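Local atomic coordinates of aldehyde dehydrogenase family protein (PDB entry 6X9L), a protein that oxidises long-chain aliphatic aldehydes such as octanal with NAD+ as the electron acceptor, as a member of the aldehyde dehydrogenase family. Residues H122-V125 with A126-L130; A334-A337 with Q338-V342; S384-I387 with A388-I392. The protein carries 1 engineered substitution. One frame throughout, in Å; residues are numbered along the deposited sequence.

Contact 1: residues H122-V125 with A126-L130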
loop_
_atom_site.group_PDB
_atom_site.type_symbol
_atom_site.label_atom_id
_atom_site.label_comp_id
_atom_site.label_asym_id
_atom_site.label_seq_id
_atom_site.Cartn_x
_atom_site.Cartn_y
_atom_site.Cartn_z
ATOM N N HIS A 122 18.586 1.325 13.350
ATOM C CA HIS A 122 17.295 1.851 12.904
ATOM C C HIS A 122 16.896 3.082 13.706
ATOM O O HIS A 122 16.353 4.044 13.156
ATOM C CB HIS A 122 16.190 0.796 13.027
ATOM C CG HIS A 122 16.331 -0.373 12.107
ATOM N ND1 HIS A 122 16.699 -0.251 10.783
ATOM C CD2 HIS A 122 16.134 -1.693 12.320
ATOM C CE1 HIS A 122 16.733 -1.444 10.225
ATOM N NE2 HIS A 122 16.396 -2.339 11.136
ATOM N N VAL A 123 17.125 3.049 15.020
ATOM C CA VAL A 123 16.769 4.179 15.867
ATOM C C VAL A 123 17.646 5.386 15.544
ATOM O O VAL A 123 17.166 6.525 15.486
ATOM C CB VAL A 123 16.856 3.750 17.342
ATOM C CG1 VAL A 123 16.544 4.892 18.289
ATOM C CG2 VAL A 123 15.907 2.569 17.569
ATOM N N ARG A 124 18.934 5.153 15.296
ATOM C CA ARG A 124 19.832 6.246 14.949
ATOM C C ARG A 124 19.394 6.910 13.647
ATOM O O ARG A 124 19.316 8.147 13.557
ATOM C CB ARG A 124 21.259 5.721 14.851
ATOM C CG ARG A 124 22.334 6.767 15.047
ATOM C CD ARG A 124 23.115 6.990 13.773
ATOM N NE ARG A 124 23.463 5.733 13.114
ATOM C CZ ARG A 124 23.597 5.607 11.796
ATOM N NH1 ARG A 124 23.408 6.651 10.997
ATOM N NH2 ARG A 124 23.911 4.432 11.274
ATOM N N VAL A 125 19.060 6.089 12.642
ATOM C CA VAL A 125 18.695 6.575 11.312
ATOM C C VAL A 125 17.438 7.439 11.368
ATOM O O VAL A 125 17.336 8.463 10.673
ATOM C CB VAL A 125 18.516 5.382 10.353
ATOM C CG1 VAL A 125 17.849 5.815 9.058
ATOM C CG2 VAL A 125 19.859 4.716 10.073
ATOM N N ALA A 126 16.452 7.033 12.175
ATOM C CA ALA A 126 15.238 7.835 12.307
ATOM C C ALA A 126 15.506 9.136 13.051
ATOM O O ALA A 126 14.865 10.154 12.763
ATOM C CB ALA A 126 14.135 7.030 13.005
ATOM N N ARG A 127 16.464 9.138 13.979
ATOM C CA ARG A 127 16.821 10.381 14.638
ATOM C C ARG A 127 17.435 11.363 13.646
ATOM O O ARG A 127 16.928 12.475 13.458
ATOM C CB ARG A 127 17.783 10.111 15.792
ATOM C CG ARG A 127 18.355 11.403 16.370
ATOM C CD ARG A 127 19.554 11.142 17.253
ATOM N NE ARG A 127 20.750 10.834 16.479
ATOM C CZ ARG A 127 21.821 10.244 16.997
ATOM N NH1 ARG A 127 21.825 9.903 18.281
ATOM N NH2 ARG A 127 22.884 9.993 16.238
ATOM N N ASP A 128 18.549 10.968 13.014
ATOM C CA ASP A 128 19.249 11.852 12.088
ATOM C C ASP A 128 18.321 12.342 11.000
ATOM O O ASP A 128 18.510 13.435 10.453
ATOM C CB ASP A 128 20.428 11.125 11.439
ATOM C CG ASP A 128 21.434 10.612 12.444
ATOM O OD1 ASP A 128 21.497 11.147 13.572
ATOM O OD2 ASP A 128 22.174 9.675 12.090
ATOM N N LEU A 129 17.325 11.530 10.669
ATOM C CA LEU A 129 16.478 11.779 9.512
ATOM C C LEU A 129 15.617 13.023 9.714
ATOM O O LEU A 129 15.403 13.807 8.777
ATOM C CB LEU A 129 15.638 10.524 9.291
ATOM C CG LEU A 129 14.706 10.316 8.126
ATOM C CD1 LEU A 129 14.677 8.834 7.877
ATOM C CD2 LEU A 129 13.355 10.828 8.521
ATOM N N LEU A 130 15.129 13.225 10.936
ATOM C CA LEU A 130 14.280 14.371 11.216
ATOM C C LEU A 130 15.013 15.693 11.010
ATOM O O LEU A 130 14.359 16.726 10.851
ATOM C CB LEU A 130 13.723 14.255 12.643
ATOM C CG LEU A 130 12.588 13.220 12.773
ATOM C CD1 LEU A 130 12.397 12.766 14.201
ATOM C CD2 LEU A 130 11.269 13.767 12.206
#
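R124 and R127 both carry CG opposite the backbone N (chi1 -157° and 171°), while D128 turns its carboxylate back beside its own N (chi1 -59°). With further bends in both arginine chains, the three side chains meet on one flank of helix 117-129. D128 OD2 lies at the edge of the R124 guanidinium, close to its plane. The bond from R124 NH1 to D128 OD2 is straight but weak, at 3.4 Å. R127 holds the other oxygen side-on with two nitrogens. R127 NE lies 3.0 Å from D128 OD1, and R127 NH2 lies 3.2 Å from the same atom. R124 CG lies over one face of the R127 guanidinium, 3.5 Å from R127 NH2. The backbone keeps the helical pattern: D128 N donates to R124 O at 3.0 Å. The last step, L129 N to V125 O, is weak. On other faces of the helix, V123 packs on helix 75-91 and H122 on helix 161-174. The stronger partner of R124 is E121, which takes R124 NH2 in a salt bridge. The acids E121 and D128 thus probably offset the charge of two arginines on this partly exposed flank, with D128 bound more firmly to R127 than to R124.

Contact 2: residues A334-A337 with Q338-V342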
loop_
_atom_site.group_PDB
_atom_site.type_symbol
_atom_site.label_atom_id
_atom_site.label_comp_id
_atom_site.label_asym_id
_atom_site.label_seq_id
_atom_site.Cartn_x
_atom_site.Cartn_y
_atom_site.Cartn_z
ATOM N N ALA A 334 14.829 -21.616 17.264
ATOM C CA ALA A 334 14.315 -20.703 18.283
ATOM C C ALA A 334 13.229 -21.305 19.180
ATOM O O ALA A 334 13.036 -20.810 20.301
ATOM C CB ALA A 334 13.768 -19.451 17.604
ATOM N N ASN A 335 12.516 -22.340 18.721
ATOM C CA ASN A 335 11.409 -22.902 19.492
ATOM C C ASN A 335 10.938 -24.233 18.897
ATOM O O ASN A 335 11.226 -24.574 17.739
ATOM C CB ASN A 335 10.228 -21.923 19.594
ATOM C CG ASN A 335 9.801 -21.324 18.242
ATOM O OD1 ASN A 335 9.179 -22.001 17.420
ATOM N ND2 ASN A 335 10.098 -20.033 18.035
ATOM N N GLU A 336 10.174 -24.967 19.714
ATOM C CA GLU A 336 9.815 -26.346 19.390
ATOM C C GLU A 336 9.022 -26.443 18.089
ATOM O O GLU A 336 9.288 -27.313 17.247
ATOM C CB GLU A 336 9.026 -26.959 20.542
ATOM C CG GLU A 336 8.618 -28.387 20.254
ATOM C CD GLU A 336 8.282 -29.166 21.499
ATOM O OE1 GLU A 336 7.846 -28.545 22.497
ATOM O OE2 GLU A 336 8.462 -30.403 21.474
ATOM N N ALA A 337 8.028 -25.577 17.918
ATOM C CA ALA A 337 7.270 -25.554 16.671
ATOM C C ALA A 337 8.182 -25.382 15.457
ATOM O O ALA A 337 8.118 -26.167 14.503
ATOM C CB ALA A 337 6.222 -24.444 16.716
ATOM N N GLN A 338 9.062 -24.379 15.480
ATOM C CA GLN A 338 9.962 -24.191 14.342
ATOM C C GLN A 338 10.893 -25.389 14.147
ATOM O O GLN A 338 11.153 -25.804 13.009
ATOM C CB GLN A 338 10.788 -22.917 14.503
ATOM C CG GLN A 338 11.548 -22.568 13.245
ATOM C CD GLN A 338 10.615 -22.349 12.080
ATOM O OE1 GLN A 338 9.517 -21.819 12.248
ATOM N NE2 GLN A 338 11.024 -22.780 10.895
ATOM N N PHE A 339 11.426 -25.938 15.244
ATOM C CA PHE A 339 12.291 -27.110 15.164
ATOM C C PHE A 339 11.642 -28.210 14.348
ATOM O O PHE A 339 12.275 -28.798 13.464
ATOM C CB PHE A 339 12.620 -27.628 16.564
ATOM C CG PHE A 339 13.394 -28.924 16.573
ATOM C CD1 PHE A 339 14.722 -28.962 16.158
ATOM C CD2 PHE A 339 12.800 -30.113 17.007
ATOM C CE1 PHE A 339 15.445 -30.146 16.166
ATOM C CE2 PHE A 339 13.531 -31.324 17.022
ATOM C CZ PHE A 339 14.861 -31.327 16.586
ATOM N N HIS A 340 10.373 -28.513 14.652
ATOM C CA HIS A 340 9.685 -29.624 14.001
ATOM C C HIS A 340 9.370 -29.309 12.550
ATOM O O HIS A 340 9.324 -30.215 11.704
ATOM C CB HIS A 340 8.390 -29.951 14.728
ATOM C CG HIS A 340 8.589 -30.509 16.093
ATOM N ND1 HIS A 340 9.288 -31.673 16.322
ATOM C CD2 HIS A 340 8.162 -30.079 17.302
ATOM C CE1 HIS A 340 9.292 -31.933 17.616
ATOM N NE2 HIS A 340 8.610 -30.983 18.232
ATOM N N ARG A 341 9.103 -28.043 12.256
ATOM C CA ARG A 341 8.841 -27.652 10.881
ATOM C C ARG A 341 10.084 -27.876 10.021
ATOM O O ARG A 341 10.023 -28.567 8.999
ATOM C CB ARG A 341 8.361 -26.195 10.851
ATOM C CG ARG A 341 6.936 -26.035 10.333
ATOM C CD ARG A 341 6.090 -25.052 11.141
ATOM N NE ARG A 341 6.796 -23.830 11.484
ATOM C CZ ARG A 341 6.404 -23.009 12.452
ATOM N NH1 ARG A 341 5.309 -23.288 13.140
ATOM N NH2 ARG A 341 7.102 -21.907 12.728
ATOM N N VAL A 342 11.232 -27.343 10.456
ATOM C CA VAL A 342 12.488 -27.523 9.722
ATOM C C VAL A 342 12.788 -29.007 9.520
ATOM O O VAL A 342 13.124 -29.455 8.413
ATOM C CB VAL A 342 13.634 -26.817 10.464
ATOM C CG1 VAL A 342 14.942 -27.100 9.786
ATOM C CG2 VAL A 342 13.367 -25.331 10.501
#
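N335 caps the start of helix 336-351 by bonding to Q338, an asparagine N-cap close to the NAD-binding residue W158. N335 precedes the first turn. Its side-chain oxygen OD1 accepts from Q338 N at 3.1 Å, with the donor tilted 27° from the amide plane. The chi1 of 50° sets CG between the backbone N and the carbonyl carbon, which folds OD1 back over the turn. The same OD1 rests 3.5 Å from Q338 CB. The backbone of N335 takes part as well: F339 N donates to N335 O at 2.9 Å.

From the first helical residue, E336, to H340 one turn later, the side chains run alongside each other and point the same way. The E336 chain is extended, with CG opposite the backbone N. H340 NE2 donates to E336 OE2 at 3.3 Å. The carboxylate oxygen is at the ring edge and is met on its anti side. Carboxylate and ring planes are 27° apart. E336 CG lies beside the imidazole. F339 CD2 lies over the rim of one face of the H340 ring.

On another flank the R341 guanidinium folds back, with A337 O and Q338 CA near the rim of one face. R341 NH1 comes within 3.9 Å of A337 CB. The side chain of R341 is about 5 Å from the bound NAD. F339 turns to T373, and A334 N is bonded to Q289 OE1.

The cap gives a first-turn N-H, that of Q338, a side-chain acceptor. A carboxylate one step into the helix should also interact favourably with the positive end of the helix dipole. The bond to E336 would probably favour a protonated H340 and helps to orient its ring.

Contact 3: residues S384-I387 with A388-I392. With NAD (nicotinamide-adenine-dinucleotide), chain D.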
loop_
_atom_site.group_PDB
_atom_site.type_symbol
_atom_site.label_atom_id
_atom_site.label_comp_id
_atom_site.label_asym_id
_atom_site.label_seq_id
_atom_site.Cartn_x
_atom_site.Cartn_y
_atom_site.Cartn_z
ATOM N N SER A 384 11.547 -27.405 -9.009
ATOM C CA SER A 384 10.234 -27.956 -8.642
ATOM C C SER A 384 10.263 -28.627 -7.270
ATOM O O SER A 384 9.202 -29.014 -6.823
ATOM C CB SER A 384 9.827 -28.942 -9.657
ATOM O OG SER A 384 10.727 -30.023 -9.657
ATOM N N MET A 385 11.417 -28.834 -6.647
ATOM C CA MET A 385 11.342 -29.543 -5.380
ATOM C C MET A 385 10.720 -28.665 -4.293
ATOM O O MET A 385 10.790 -27.428 -4.337
ATOM C CB MET A 385 12.728 -30.017 -4.952
ATOM C CG MET A 385 13.340 -30.997 -5.907
ATOM S SD MET A 385 14.855 -31.717 -5.261
ATOM C CE MET A 385 15.170 -32.990 -6.490
ATOM N N ARG A 386 10.092 -29.329 -3.312
ATOM C CA ARG A 386 9.532 -28.620 -2.165
ATOM C C ARG A 386 10.593 -27.781 -1.463
ATOM O O ARG A 386 10.367 -26.605 -1.151
ATOM C CB ARG A 386 8.904 -29.612 -1.185
ATOM C CG ARG A 386 7.483 -30.022 -1.520
ATOM C CD ARG A 386 6.791 -30.622 -0.316
ATOM N NE ARG A 386 6.669 -29.657 0.773
ATOM C CZ ARG A 386 6.558 -29.995 2.056
ATOM N NH1 ARG A 386 6.562 -31.272 2.400
ATOM N NH2 ARG A 386 6.455 -29.058 2.997
ATOM N N ILE A 387 11.758 -28.373 -1.191
ATOM C CA ILE A 387 12.796 -27.627 -0.496
ATOM C C ILE A 387 13.311 -26.436 -1.309
ATOM O O ILE A 387 13.949 -25.543 -0.742
ATOM C CB ILE A 387 13.952 -28.567 -0.115
ATOM C CG1 ILE A 387 14.490 -29.290 -1.347
ATOM C CG2 ILE A 387 13.502 -29.576 0.931
ATOM C CD1 ILE A 387 15.808 -29.985 -1.092
ATOM N N ALA A 388 13.052 -26.390 -2.622
ATOM C CA ALA A 388 13.460 -25.243 -3.425
ATOM C C ALA A 388 12.397 -24.156 -3.483
ATOM O O ALA A 388 12.739 -22.971 -3.598
ATOM C CB ALA A 388 13.810 -25.679 -4.855
ATOM N N ARG A 389 11.120 -24.527 -3.398
ATOM C CA ARG A 389 10.039 -23.557 -3.519
ATOM C C ARG A 389 9.625 -22.942 -2.194
ATOM O O ARG A 389 9.149 -21.803 -2.181
ATOM C CB ARG A 389 8.803 -24.209 -4.148
ATOM C CG ARG A 389 8.897 -24.427 -5.642
ATOM C CD ARG A 389 7.822 -25.369 -6.136
ATOM N NE ARG A 389 7.660 -25.239 -7.579
ATOM C CZ ARG A 389 6.731 -25.872 -8.285
ATOM N NH1 ARG A 389 5.877 -26.678 -7.666
ATOM N NH2 ARG A 389 6.651 -25.700 -9.602
ATOM N N GLU A 390 9.781 -23.664 -1.092
ATOM C CA GLU A 390 9.210 -23.279 0.191
ATOM C C GLU A 390 10.280 -22.768 1.150
ATOM O O GLU A 390 11.361 -23.353 1.273
ATOM C CB GLU A 390 8.478 -24.456 0.833
ATOM C CG GLU A 390 7.278 -24.960 0.059
ATOM C CD GLU A 390 6.747 -26.255 0.643
ATOM O OE1 GLU A 390 6.788 -26.396 1.879
ATOM O OE2 GLU A 390 6.314 -27.140 -0.126
ATOM N N GLU A 391 9.966 -21.674 1.827
ATOM C CA GLU A 391 10.855 -21.159 2.851
ATOM C C GLU A 391 10.922 -22.168 3.990
ATOM O O GLU A 391 9.887 -22.694 4.421
ATOM C CB GLU A 391 10.355 -19.807 3.342
ATOM C CG GLU A 391 11.208 -19.188 4.424
ATOM C CD GLU A 391 10.690 -17.816 4.833
ATOM O OE1 GLU A 391 9.452 -17.644 4.928
ATOM O OE2 GLU A 391 11.526 -16.912 5.040
ATOM N N ILE A 392 12.130 -22.450 4.464
ATOM C CA ILE A 392 12.330 -23.455 5.491
ATOM C C ILE A 392 12.560 -22.829 6.860
ATOM O O ILE A 392 12.145 -23.385 7.880
ATOM C CB ILE A 392 13.501 -24.375 5.104
ATOM C CG1 ILE A 392 13.163 -25.138 3.819
ATOM C CG2 ILE A 392 13.809 -25.319 6.250
ATOM C CD1 ILE A 392 14.374 -25.741 3.139
HETATM P PA NAD D . 4.165 -15.662 12.024
HETATM O O1A NAD D . 3.623 -15.239 10.705
HETATM O O2A NAD D . 3.704 -17.000 12.452
HETATM O O5B NAD D . 3.842 -14.563 13.168
HETATM C C5B NAD D . 4.256 -13.216 13.030
HETATM C C4B NAD D . 3.469 -12.320 13.997
HETATM O O4B NAD D . 2.097 -12.382 13.664
HETATM C C3B NAD D . 3.551 -12.776 15.447
HETATM O O3B NAD D . 3.563 -11.618 16.272
HETATM C C2B NAD D . 2.262 -13.548 15.668
HETATM O O2B NAD D . 1.810 -13.506 17.005
HETATM C C1B NAD D . 1.327 -12.754 14.801
HETATM N N9A NAD D . 0.204 -13.519 14.273
HETATM C C8A NAD D . 0.124 -14.869 14.004
HETATM N N7A NAD D . -1.097 -15.095 13.461
HETATM C C5A NAD D . -1.773 -13.924 13.388
HETATM C C6A NAD D . -3.034 -13.588 12.924
HETATM N N6A NAD D . -3.772 -14.495 12.283
HETATM N N1A NAD D . -3.433 -12.269 12.970
HETATM C C2A NAD D . -2.600 -11.295 13.469
HETATM N N3A NAD D . -1.344 -11.630 13.930
HETATM C C4A NAD D . -0.955 -12.925 13.888
HETATM O O3 NAD D . 5.766 -15.490 11.969
HETATM P PN NAD D . 6.907 -16.620 12.050
HETATM O O1N NAD D . 6.777 -17.538 10.893
HETATM O O2N NAD D . 6.959 -17.172 13.415
HETATM O O5D NAD D . 8.115 -15.550 11.796
HETATM C C5D NAD D . 9.097 -15.833 10.830
HETATM C C4D NAD D . 8.606 -15.332 9.470
HETATM O O4D NAD D . 8.729 -13.921 9.406
HETATM C C3D NAD D . 9.460 -15.896 8.350
HETATM O O3D NAD D . 8.647 -16.110 7.223
HETATM C C2D NAD D . 10.379 -14.743 8.039
HETATM O O2D NAD D . 10.890 -14.797 6.725
HETATM C C1D NAD D . 9.449 -13.552 8.248
HETATM N N1N NAD D . 10.280 -12.350 8.386
HETATM C C2N NAD D . 10.236 -11.389 7.414
HETATM C C3N NAD D . 11.055 -10.271 7.504
HETATM C C7N NAD D . 11.058 -9.201 6.456
HETATM O O7N NAD D . 11.679 -7.987 6.798
HETATM N N7N NAD D . 10.516 -9.392 5.251
HETATM C C4N NAD D . 11.922 -10.134 8.581
HETATM C C5N NAD D . 11.963 -11.121 9.555
HETATM C C6N NAD D . 11.142 -12.237 9.443
#
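The backbone makes a single short helical turn, 386-389, and leaves helical angles at E390. It belongs to the beta-alpha-beta unit of strand 376-379, helix 386-389 and strand 396-402. M385 sits at the N-cap position, and its carbonyl oxygen accepts from both A388 N and R389 N. The turn is closed by E390 N, which donates to R386 O at 3.0 Å. Across it, R386 and E390 form a side-on, two-nitrogen salt bridge. R386 NE meets E390 OE2 at 2.7 Å, and R386 NH2 meets E390 OE1 at 2.9 Å. The planes of guanidinium and carboxylate are 27° apart, and both oxygens are approached on their syn side. The R386 chain bends at chi3 (63°), bringing NE round to the acid. S384 CA lies near the rim of one face of the R389 guanidinium. On the buried side, I387 CB and I392 CD1 are 4.3 Å apart. E352 receives the backbone N-H groups of R386 and I387. Beyond the turn, the extended side chain of E391 reaches the nicotinamide ribose of NAD. Its carboxylate accepts from both ribose hydroxyls: NAD O3D lies 2.9 Å from E391 OE1, and NAD O2D lies 2.8 Å from E391 OE2.

From the N terminus, contact 1 comes first, in the last turns of helix 117-129, which packs against helices 75-91 and 161-174. Contact 2 follows at the start of helix 336-351, and contact 3 on the short helix 386-389. Each is a local contact in one continuous stretch, and none closes a long loop. They run in series; none crosses or encloses another. Contact 1 lies on the opposite side of the chain's centre from the other two, with centres about 35 Å and 37 Å away. Contacts 2 and 3 touch, where Q338 NE2 lies 3.3 Å from I392 O. Helix 336-351 also receives R386, E390 and I392 on M345, so contact 3 packs on the helix that contact 2 begins.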